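Side-chain contacts in protein kinase A regulatory subunit, putative (Trypanosoma cruzi, PDB 6FTF), which is the regulatory subunit of a cAMP-independent protein kinase A and binds the nucleoside analogue 7-cyano-7-deazainosine in two separate pockets: residues 149-152 against 153-157; 185-188 against 189-192; 214-217 against 218-222; 221-224 against 225-228. All blocks are in the same frame, centred on the assembly; numbering follows the deposited sequence. Where two conformers were deposited one is given.

How the contacts relate
From the N terminus contacts 1, 2 and 3 come in series, and contact 4 begins on the strand where contact 3 ends; none nests in or crosses another. Contact 1 closes successive turns of helix 149-160, whose side chains touch helices 111-116 and 171-178. Contact 2 closes the turn between strands 181-186 and 191-193, where the chain changes sheets in the second cyclic nucleotide-binding domain. Contact 3 closes the hairpin of strands 209-215 and 221-228. Contact 4 continues along strand 221-228, shares Pro-221 and Thr-222 with contact 3, and brings the strand to a bound 7-cyano-7-deazainosine. Strands 191-193, 209-215 and 221-228 belong to one sheet, so contacts 2, 3 and 4 all reach it. Contact 1 stands apart.

Contact 1 (149-152 against 153-157); sequences AIRR and RETYI
Arg-152 and Tyr-156 meet one turn apart on helix 149-160. The contact is made low on the arginine. Its CG lies at the edge of the tyrosine ring, in the ring plane, 3.9 Å from Tyr-156 CE2. With CG anti to the backbone N (chi1 -174°), the Arg-152 chain sets off toward that edge. It then bends at chi3, and the guanidinium ends within 14° of parallel to the ring without stacking on it. Thr-155 covers one face of the same ring with its CG2, 3.6 Å above the plane of Tyr-156 and over its centre. The ring is thus held at an edge and on a face by its near neighbours, while its OH is hydrogen-bonded to Ser-183.

Thr-155 also turns back on the helix. Its OG1 sits beside its own backbone N and donates to Arg-151 O at 2.9 Å. It arrives above the carbonyl plane, 37° out of it. Thr-155 N reaches the same oxygen, also at 2.9 Å, from the other face of that plane.

Arg-153 runs back along the helix. Its extended chain passes Ala-149 O, with Arg-153 CG 3.4 Å from that oxygen. The charged end reaches Asp-179 in a salt bridge and Tyr-116 in a hydrogen bond.

The chemistry divides by direction. Arg-151 O is gripped by two donors from within the helix, whereas the polar ends of Arg-153 and Tyr-156 are spent on other parts of the chain. The salt bridge to Asp-179 would be expected to limit the freedom of the Arg-153 guanidinium.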
loop_
_atom_site.group_PDB
_atom_site.type_symbol
_atom_site.label_atom_id
_atom_site.label_comp_id
_atom_site.label_asym_id
_atom_site.label_seq_id
_atom_site.Cartn_x
_atom_site.Cartn_y
_atom_site.Cartn_z
ATOM N N ALA A 149 14.150 -1.626 -1.822
ATOM C CA ALA A 149 13.063 -0.968 -2.536
ATOM C C ALA A 149 13.209 -1.085 -4.044
ATOM O O ALA A 149 12.223 -1.300 -4.752
ATOM C CB ALA A 149 12.981 0.505 -2.152
ATOM N N ILE A 150 14.411 -0.878 -4.571
ATOM C CA ILE A 150 14.583 -0.903 -6.019
ATOM C C ILE A 150 14.374 -2.310 -6.562
ATOM O O ILE A 150 13.711 -2.505 -7.591
ATOM C CB ILE A 150 15.930 -0.266 -6.401
ATOM C CG1 ILE A 150 15.877 1.257 -6.101
ATOM C CG2 ILE A 150 16.262 -0.525 -7.865
ATOM C CD1 ILE A 150 17.148 2.052 -6.413
ATOM N N ARG A 151 14.921 -3.319 -5.880
ATOM C CA ARG A 151 14.717 -4.705 -6.279
ATOM C C ARG A 151 13.246 -5.076 -6.249
ATOM O O ARG A 151 12.760 -5.783 -7.140
ATOM C CB ARG A 151 15.506 -5.619 -5.337
ATOM C CG ARG A 151 15.294 -7.096 -5.555
ATOM C CD ARG A 151 16.042 -7.901 -4.479
ATOM N NE ARG A 151 15.891 -9.343 -4.656
ATOM C CZ ARG A 151 16.660 -10.094 -5.444
ATOM N NH1 ARG A 151 17.650 -9.555 -6.144
ATOM N NH2 ARG A 151 16.436 -11.396 -5.532
ATOM N N ARG A 152 12.527 -4.626 -5.221
ATOM C CA ARG A 152 11.109 -4.940 -5.118
ATOM C C ARG A 152 10.342 -4.325 -6.272
ATOM O O ARG A 152 9.491 -4.973 -6.889
ATOM C CB ARG A 152 10.577 -4.461 -3.771
ATOM C CG ARG A 152 9.134 -4.859 -3.506
ATOM C CD ARG A 152 8.618 -4.334 -2.184
ATOM N NE ARG A 152 9.443 -4.763 -1.055
ATOM C CZ ARG A 152 10.302 -3.996 -0.384
ATOM N NH1 ARG A 152 10.457 -2.710 -0.659
ATOM N NH2 ARG A 152 10.994 -4.515 0.612
ATOM N N ARG A 153 10.642 -3.074 -6.598
ATOM C CA ARG A 153 10.012 -2.452 -7.756
ATOM C C ARG A 153 10.315 -3.226 -9.043
ATOM O O ARG A 153 9.426 -3.416 -9.877
ATOM C CB ARG A 153 10.432 -0.983 -7.847
ATOM C CG ARG A 153 9.733 -0.115 -6.789
ATOM C CD ARG A 153 10.371 1.258 -6.655
ATOM N NE ARG A 153 9.506 2.108 -5.853
ATOM C CZ ARG A 153 9.134 3.336 -6.164
ATOM N NH1 ARG A 153 9.641 3.969 -7.213
ATOM N NH2 ARG A 153 8.272 3.958 -5.382
ATOM N N GLU A 154 11.562 -3.679 -9.226
ATOM C CA GLU A 154 11.913 -4.493 -10.395
ATOM C C GLU A 154 11.127 -5.786 -10.429
ATOM O O GLU A 154 10.792 -6.299 -11.500
ATOM C CB GLU A 154 13.400 -4.848 -10.374
ATOM C CG GLU A 154 14.311 -3.779 -10.858
ATOM C CD GLU A 154 13.908 -3.231 -12.219
ATOM O OE1 GLU A 154 13.856 -4.026 -13.177
ATOM O OE2 GLU A 154 13.636 -2.007 -12.311
ATOM N N THR A 155 10.848 -6.363 -9.265
ATOM C CA THR A 155 10.166 -7.649 -9.211
ATOM C C THR A 155 8.773 -7.547 -9.796
ATOM O O THR A 155 8.315 -8.478 -10.467
ATOM C CB THR A 155 10.115 -8.144 -7.760
ATOM O OG1 THR A 155 11.450 -8.350 -7.295
ATOM C CG2 THR A 155 9.347 -9.445 -7.617
ATOM N N TYR A 156 8.092 -6.417 -9.583
ATOM C CA TYR A 156 6.679 -6.329 -9.926
ATOM C C TYR A 156 6.309 -5.416 -11.087
ATOM O O TYR A 156 5.227 -5.602 -11.647
ATOM C CB TYR A 156 5.836 -5.934 -8.696
ATOM C CG TYR A 156 5.998 -6.917 -7.574
ATOM C CD1 TYR A 156 5.488 -8.203 -7.655
ATOM C CD2 TYR A 156 6.720 -6.584 -6.455
ATOM C CE1 TYR A 156 5.692 -9.119 -6.629
ATOM C CE2 TYR A 156 6.924 -7.484 -5.435
ATOM C CZ TYR A 156 6.419 -8.750 -5.538
ATOM O OH TYR A 156 6.652 -9.662 -4.523
ATOM N N ILE A 157 7.110 -4.416 -11.451
ATOM C CA ILE A 157 6.575 -3.353 -12.313
ATOM C C ILE A 157 6.158 -3.876 -13.689
ATOM O O ILE A 157 5.110 -3.486 -14.225
ATOM C CB ILE A 157 7.515 -2.134 -12.380
ATOM C CG1 ILE A 157 6.834 -0.970 -13.115
ATOM C CG2 ILE A 157 8.834 -2.456 -13.029
ATOM C CD1 ILE A 157 5.531 -0.516 -12.514
#

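Contact 2 (185-188 against 189-192); sequences EFSP and GEYI
Phe-186 CG and Ile-192 CG1 both stand anti to their own carbonyl carbons (chi1 -60° in each), and this brings the isoleucine over the phenylalanine ring. Ile-192 CG1 stands 3.5 Å from the centroid of the Phe-186 ring and only 7° off its normal. This is a CH-pi contact over the middle of the face. Ile-192 CG2 lies beyond, 4.0 Å from Phe-186 CZ.

Glu-190 also has CG beside its backbone N, and its chain is extended beyond that point. The carboxylate therefore reaches back across the turn. Its OE1 accepts the N-H of Ser-187 at 2.9 Å in a fairly straight bond. The donor comes from above the carboxylate plane, 46° out of it. In the other direction Glu-190 N donates to Ser-187 O at 3.0 Å. The two bonds clamp the two residues together, one through backbone alone and one through the side chain.

A water lies 2.8 Å from Glu-185 O and likewise 2.8 Å from Glu-190 OE1, close enough to donate to either, though it has more acceptors nearby than protons. The end of Glu-185 itself is hydrogen-bonded to His-253.

Residues 187-190 form a type II beta turn. Gly-189 takes the backbone angles at which a CB would be jammed against the preceding carbonyl oxygen. Behind the turn, Phe-186 also packs on Ala-250 and Thr-256. Phe-186 and Ile-192 fill the inner side of a corner where the chain changes sheets, as in the jelly-roll beta barrel of cyclic nucleotide-binding domains.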
loop_
_atom_site.group_PDB
_atom_site.type_symbol
_atom_site.label_atom_id
_atom_site.label_comp_id
_atom_site.label_asym_id
_atom_site.label_seq_id
_atom_site.Cartn_x
_atom_site.Cartn_y
_atom_site.Cartn_z
ATOM N N GLU A 185 3.683 -18.324 -2.916
ATOM C CA GLU A 185 3.346 -19.407 -3.822
ATOM C C GLU A 185 2.544 -20.469 -3.082
ATOM O O GLU A 185 2.682 -20.642 -1.864
ATOM C CB GLU A 185 4.602 -20.027 -4.437
ATOM C CG GLU A 185 5.477 -18.998 -5.126
ATOM C CD GLU A 185 6.495 -19.575 -6.108
ATOM O OE1 GLU A 185 6.390 -20.760 -6.505
ATOM O OE2 GLU A 185 7.410 -18.815 -6.497
ATOM N N PHE A 186 1.693 -21.156 -3.835
ATOM C CA PHE A 186 0.777 -22.157 -3.298
ATOM C C PHE A 186 0.790 -23.370 -4.206
ATOM O O PHE A 186 0.711 -23.238 -5.431
ATOM C CB PHE A 186 -0.648 -21.610 -3.229
ATOM C CG PHE A 186 -0.778 -20.390 -2.342
ATOM C CD1 PHE A 186 -0.595 -19.115 -2.855
ATOM C CD2 PHE A 186 -1.033 -20.509 -0.990
ATOM C CE1 PHE A 186 -0.707 -18.012 -2.052
ATOM C CE2 PHE A 186 -1.133 -19.400 -0.185
ATOM C CZ PHE A 186 -0.956 -18.148 -0.718
ATOM N N SER A 187 0.875 -24.550 -3.609
ATOM C CA SER A 187 0.728 -25.776 -4.371
ATOM C C SER A 187 -0.749 -26.090 -4.576
ATOM O O SER A 187 -1.610 -25.604 -3.839
ATOM C CB SER A 187 1.423 -26.940 -3.669
ATOM O OG SER A 187 1.087 -27.006 -2.304
ATOM N N PRO A 188 -1.073 -26.917 -5.575
ATOM C CA PRO A 188 -2.479 -27.250 -5.811
ATOM C C PRO A 188 -3.118 -27.793 -4.545
ATOM O O PRO A 188 -2.550 -28.647 -3.861
ATOM C CB PRO A 188 -2.414 -28.328 -6.900
ATOM C CG PRO A 188 -1.118 -28.157 -7.550
ATOM C CD PRO A 188 -0.178 -27.586 -6.535
ATOM N N GLY A 189 -4.314 -27.322 -4.240
ATOM C CA GLY A 189 -5.038 -27.756 -3.065
ATOM C C GLY A 189 -4.758 -26.968 -1.808
ATOM O O GLY A 189 -5.474 -27.138 -0.818
ATOM N N GLU A 190 -3.749 -26.104 -1.809
ATOM C CA GLU A 190 -3.525 -25.216 -0.681
ATOM C C GLU A 190 -4.529 -24.068 -0.701
ATOM O O GLU A 190 -4.911 -23.547 -1.762
ATOM C CB GLU A 190 -2.087 -24.690 -0.655
ATOM C CG GLU A 190 -1.099 -25.805 -0.326
ATOM C CD GLU A 190 0.306 -25.341 -0.055
ATOM O OE1 GLU A 190 0.779 -24.410 -0.734
ATOM O OE2 GLU A 190 0.956 -25.938 0.831
ATOM N N TYR A 191 -4.969 -23.681 0.492
ATOM C CA TYR A 191 -5.915 -22.584 0.657
ATOM C C TYR A 191 -5.150 -21.263 0.730
ATOM O O TYR A 191 -4.268 -21.076 1.583
ATOM C CB TYR A 191 -6.772 -22.781 1.910
ATOM C CG TYR A 191 -7.920 -23.762 1.747
ATOM C CD1 TYR A 191 -7.721 -25.035 1.229
ATOM C CD2 TYR A 191 -9.209 -23.399 2.103
ATOM C CE1 TYR A 191 -8.792 -25.905 1.064
ATOM C CE2 TYR A 191 -10.270 -24.277 1.956
ATOM C CZ TYR A 191 -10.051 -25.524 1.445
ATOM O OH TYR A 191 -11.081 -26.428 1.257
ATOM N N ILE A 192 -5.498 -20.356 -0.163
ATOM C CA ILE A 192 -4.979 -18.998 -0.138
ATOM C C ILE A 192 -5.745 -18.168 0.876
ATOM O O ILE A 192 -5.141 -17.410 1.653
ATOM C CB ILE A 192 -5.075 -18.417 -1.561
ATOM C CG1 ILE A 192 -4.244 -19.279 -2.522
ATOM C CG2 ILE A 192 -4.636 -16.960 -1.584
ATOM C CD1 ILE A 192 -4.419 -18.980 -3.986
HETATM O O HOH W 1 3.691 -23.739 -0.974
HETATM O O HOH W 2 2.238 -22.259 0.322
#

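Contact 3 (214-217 against 218-222); sequences GRDA and DGEPT
Asp-216 and Glu-220 make the tight part of this hairpin end. Asp-216 N donates to Glu-220 O at 2.8 Å, in the plane of the carbonyl. The aspartate side chain then returns the grip. Its CG is tucked between the backbone N and the carbonyl carbon (chi1 71°), which swings OD1 in over the turn. Glu-220 N donates to Asp-216 OD1 at 2.9 Å, from 54° above the carboxylate plane. Asp-218 N makes a weak bond to the same oxygen. The Glu-220 side chain runs alongside, pointing the same way, with its CB 3.6 Å from Asp-216 OD1.

Residues 216-219 form a type I beta turn, closed by Gly-219 N on Asp-216 O at 2.8 Å. Gly-219, at positive phi, ends the turn, and with Asp-216 N bonded to Glu-220 O this is a type I turn with a G1 beta bulge. This is the usual build of a 3:5 beta hairpin, here joining strands 209-215 and 221-228. Further back, Gly-214 and Thr-222 are an antiparallel hydrogen-bonded pair. Gly-214 O takes Thr-222 N from one side of its plane and Arg-215 NH1 from the other, the latter at 3.0 Å.

Arg-215 lies on the same face of the sheet as Pro-221. Bent at chi2, it passes Gly-219 O with its CD at 3.5 Å. Its guanidinium is in a salt bridge with Asp-247 and a cation-pi contact with Tyr-195.

The tip is looser and open to solvent. Asp-218 OD2 comes no nearer than 4.6 Å to Asp-216 OD1. A water donates to Asp-216 OD2 at 2.7 Å and only weakly to Asp-218 OD2.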
loop_
_atom_site.group_PDB
_atom_site.type_symbol
_atom_site.label_atom_id
_atom_site.label_comp_id
_atom_site.label_asym_id
_atom_site.label_seq_id
_atom_site.Cartn_x
_atom_site.Cartn_y
_atom_site.Cartn_z
ATOM N N GLY A 214 -17.935 -21.080 -1.748
ATOM C CA GLY A 214 -18.876 -20.535 -0.791
ATOM C C GLY A 214 -19.549 -21.639 0.002
ATOM O O GLY A 214 -19.030 -22.751 0.119
ATOM N N ARG A 215 -20.737 -21.341 0.525
ATOM C CA ARG A 215 -21.502 -22.289 1.322
ATOM C C ARG A 215 -22.943 -22.276 0.847
ATOM O O ARG A 215 -23.522 -21.204 0.647
ATOM C CB ARG A 215 -21.447 -21.911 2.810
ATOM C CG ARG A 215 -20.034 -21.896 3.398
ATOM C CD ARG A 215 -19.405 -23.286 3.457
ATOM N NE ARG A 215 -18.090 -23.268 4.090
ATOM C CZ ARG A 215 -16.931 -23.101 3.454
ATOM N NH1 ARG A 215 -16.882 -22.928 2.148
ATOM N NH2 ARG A 215 -15.804 -23.107 4.146
ATOM N N ASP A 216 -23.522 -23.467 0.684
ATOM C CA ASP A 216 -24.906 -23.581 0.247
ATOM C C ASP A 216 -25.869 -23.415 1.428
ATOM O O ASP A 216 -25.479 -23.148 2.573
ATOM C CB ASP A 216 -25.130 -24.865 -0.557
ATOM C CG ASP A 216 -25.069 -26.128 0.283
ATOM O OD1 ASP A 216 -25.148 -26.080 1.526
ATOM O OD2 ASP A 216 -24.958 -27.219 -0.338
ATOM N N ALA A 217 -27.165 -23.554 1.145
ATOM C CA ALA A 217 -28.160 -23.325 2.187
ATOM C C ALA A 217 -28.023 -24.299 3.344
ATOM O O ALA A 217 -28.481 -23.987 4.456
ATOM C CB ALA A 217 -29.566 -23.385 1.589
ATOM N N ASP A 218 -27.432 -25.467 3.122
ATOM C CA ASP A 218 -27.176 -26.438 4.177
ATOM C C ASP A 218 -25.827 -26.242 4.855
ATOM O O ASP A 218 -25.446 -27.053 5.712
ATOM C CB ASP A 218 -27.258 -27.858 3.616
ATOM C CG ASP A 218 -28.626 -28.184 3.038
ATOM O OD1 ASP A 218 -29.635 -27.620 3.513
ATOM O OD2 ASP A 218 -28.689 -29.007 2.098
ATOM N N GLY A 219 -25.092 -25.194 4.488
ATOM C CA GLY A 219 -23.794 -24.919 5.061
ATOM C C GLY A 219 -22.647 -25.671 4.433
ATOM O O GLY A 219 -21.542 -25.632 4.980
ATOM N N GLU A 220 -22.878 -26.367 3.324
ATOM C CA GLU A 220 -21.849 -27.193 2.719
ATOM C C GLU A 220 -21.056 -26.391 1.692
ATOM O O GLU A 220 -21.598 -25.492 1.037
ATOM C CB GLU A 220 -22.487 -28.389 2.012
ATOM C CG GLU A 220 -23.159 -29.399 2.938
ATOM C CD GLU A 220 -22.224 -29.926 4.012
ATOM O OE1 GLU A 220 -21.062 -30.267 3.689
ATOM O OE2 GLU A 220 -22.649 -29.991 5.187
ATOM N N PRO A 221 -19.791 -26.743 1.488
ATOM C CA PRO A 221 -19.006 -26.053 0.458
ATOM C C PRO A 221 -19.659 -26.178 -0.906
ATOM O O PRO A 221 -20.177 -27.239 -1.282
ATOM C CB PRO A 221 -17.658 -26.779 0.488
ATOM C CG PRO A 221 -17.596 -27.441 1.820
ATOM C CD PRO A 221 -19.001 -27.753 2.214
ATOM N N THR A 222 -19.617 -25.089 -1.666
ATOM C CA THR A 222 -20.149 -25.088 -3.024
ATOM C C THR A 222 -19.270 -24.189 -3.882
ATOM O O THR A 222 -18.932 -23.071 -3.483
ATOM C CB THR A 222 -21.616 -24.621 -3.051
ATOM O OG1 THR A 222 -22.127 -24.705 -4.384
ATOM C CG2 THR A 222 -21.776 -23.193 -2.555
HETATM O O HOH W 3 -25.840 -29.605 0.539
#

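Contact 4 (221-224 against 225-228); sequences PTKV and CEFT. With 7CI (7-cyano-7-deazainosine), chain E.
Lys-223 reaches along its own strand to Glu-226. From CB the chain runs with CG anti to the backbone N (chi1 -178°) and stays extended. CG passes 4.2 Å from Cys-225 N. CE lies 3.5 Å from Glu-226 OE1 and about as near to its CG, where the two side chains slant across each other. At the tip, NZ forms a salt bridge with Glu-226 OE1 at 2.7 Å, using the anti lone pair of that oxygen. NZ has a second acidic partner in Glu-211 of the neighbouring strand.

Residues three apart on a regular strand would lie on opposite faces. Here Val-224 and Cys-225 both make backbone hydrogen bonds with Val-212, that of Cys-225 not through its N, and Val-224 has nearly helical angles. This resembles a classic beta bulge, although Cys-225 N is buried without a partner.

The bulge leaves Val-224 and Cys-225 both at the bound 7-cyano-7-deazainosine. Val-224 CG1 lies 3.7 Å from ligand N3, and Cys-225 SG lies 3.6 Å from ligand C3. Phe-227 presents its ring edge, with CE2 3.6 Å from ligand N2. These three residues form part of the wall against the base in the nucleoside pocket of a cyclic nucleotide-binding domain.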
loop_
_atom_site.group_PDB
_atom_site.type_symbol
_atom_site.label_atom_id
_atom_site.label_comp_id
_atom_site.label_asym_id
_atom_site.label_seq_id
_atom_site.Cartn_x
_atom_site.Cartn_y
_atom_site.Cartn_z
ATOM N N PRO A 221 -19.791 -26.743 1.488
ATOM C CA PRO A 221 -19.006 -26.053 0.458
ATOM C C PRO A 221 -19.659 -26.178 -0.906
ATOM O O PRO A 221 -20.177 -27.239 -1.282
ATOM C CB PRO A 221 -17.658 -26.779 0.488
ATOM C CG PRO A 221 -17.596 -27.441 1.820
ATOM C CD PRO A 221 -19.001 -27.753 2.214
ATOM N N THR A 222 -19.617 -25.089 -1.666
ATOM C CA THR A 222 -20.149 -25.088 -3.024
ATOM C C THR A 222 -19.270 -24.189 -3.882
ATOM O O THR A 222 -18.932 -23.071 -3.483
ATOM C CB THR A 222 -21.616 -24.621 -3.051
ATOM O OG1 THR A 222 -22.127 -24.705 -4.384
ATOM C CG2 THR A 222 -21.776 -23.193 -2.555
ATOM N N LYS A 223 -18.883 -24.673 -5.058
ATOM C CA LYS A 223 -17.965 -23.914 -5.899
ATOM C C LYS A 223 -18.697 -22.752 -6.559
ATOM O O LYS A 223 -19.764 -22.928 -7.155
ATOM C CB LYS A 223 -17.340 -24.829 -6.952
ATOM C CG LYS A 223 -16.327 -24.137 -7.851
ATOM C CD LYS A 223 -15.426 -25.144 -8.559
ATOM C CE LYS A 223 -14.411 -24.471 -9.488
ATOM N NZ LYS A 223 -13.238 -25.358 -9.784
ATOM N N VAL A 224 -18.128 -21.558 -6.446
ATOM C CA VAL A 224 -18.728 -20.360 -7.011
ATOM C C VAL A 224 -18.173 -20.057 -8.394
ATOM O O VAL A 224 -18.933 -19.813 -9.336
ATOM C CB VAL A 224 -18.503 -19.182 -6.044
ATOM C CG1 VAL A 224 -18.970 -17.875 -6.660
ATOM C CG2 VAL A 224 -19.234 -19.425 -4.759
ATOM N N CYS A 225 -16.856 -20.046 -8.550
ATOM C CA CYS A 225 -16.222 -19.688 -9.816
ATOM C C CYS A 225 -14.730 -19.969 -9.711
ATOM O O CYS A 225 -14.238 -20.427 -8.675
ATOM C CB CYS A 225 -16.466 -18.218 -10.175
ATOM S SG CYS A 225 -15.597 -17.010 -9.130
ATOM N N GLU A 226 -14.011 -19.669 -10.793
ATOM C CA GLU A 226 -12.555 -19.692 -10.838
ATOM C C GLU A 226 -12.026 -18.320 -11.227
ATOM O O GLU A 226 -12.750 -17.498 -11.793
ATOM C CB GLU A 226 -12.048 -20.725 -11.854
ATOM C CG GLU A 226 -12.358 -22.150 -11.387
ATOM C CD GLU A 226 -11.712 -23.238 -12.235
ATOM O OE1 GLU A 226 -11.729 -24.418 -11.784
ATOM O OE2 GLU A 226 -11.192 -22.935 -13.332
ATOM N N PHE A 227 -10.762 -18.076 -10.891
ATOM C CA PHE A 227 -10.006 -16.913 -11.338
ATOM C C PHE A 227 -8.627 -17.397 -11.759
ATOM O O PHE A 227 -8.182 -18.483 -11.377
ATOM C CB PHE A 227 -9.879 -15.855 -10.237
ATOM C CG PHE A 227 -11.155 -15.151 -9.921
ATOM C CD1 PHE A 227 -11.775 -14.345 -10.859
ATOM C CD2 PHE A 227 -11.723 -15.252 -8.673
ATOM C CE1 PHE A 227 -12.960 -13.687 -10.560
ATOM C CE2 PHE A 227 -12.895 -14.584 -8.376
ATOM C CZ PHE A 227 -13.503 -13.805 -9.317
ATOM N N THR A 228 -7.925 -16.567 -12.528
ATOM C CA THR A 228 -6.634 -16.976 -13.065
ATOM C C THR A 228 -5.713 -15.764 -13.183
ATOM O O THR A 228 -5.979 -14.702 -12.621
ATOM C CB THR A 228 -6.846 -17.758 -14.369
ATOM O OG1 THR A 228 -5.622 -18.372 -14.779
ATOM C CG2 THR A 228 -7.357 -16.862 -15.448
HETATM C C1 7CI E . -13.669 -13.965 -3.400
HETATM N N1 7CI E . -15.170 -14.131 -3.480
HETATM O O1 7CI E . -13.179 -14.644 -2.265
HETATM C C2 7CI E . -15.849 -14.182 -4.613
HETATM N N2 7CI E . -15.396 -14.145 -5.889
HETATM O O2 7CI E . -12.059 -12.284 -3.828
HETATM C C3 7CI E . -16.292 -14.308 -6.883
HETATM N N3 7CI E . -17.664 -14.417 -6.607
HETATM O O3 7CI E . -12.419 -11.247 -1.403
HETATM C C4 7CI E . -18.144 -14.417 -5.326
HETATM N N4 7CI E . -19.366 -14.485 -1.294
HETATM C C5 7CI E . -17.225 -14.329 -4.258
HETATM O O5 7CI E . -19.398 -14.475 -5.179
HETATM C C6 7CI E . -17.306 -14.345 -2.802
HETATM C C7 7CI E . -15.983 -14.227 -2.399
HETATM C C8 7CI E . -18.434 -14.424 -1.986
HETATM C C9 7CI E . -13.275 -12.539 -3.229
HETATM C C10 7CI E . -13.231 -12.394 -1.797
HETATM C C11 7CI E . -12.556 -13.720 -1.383
HETATM C C12 7CI E . -12.836 -14.151 0.114
HETATM O O4 7CI E . -14.184 -14.022 0.402
#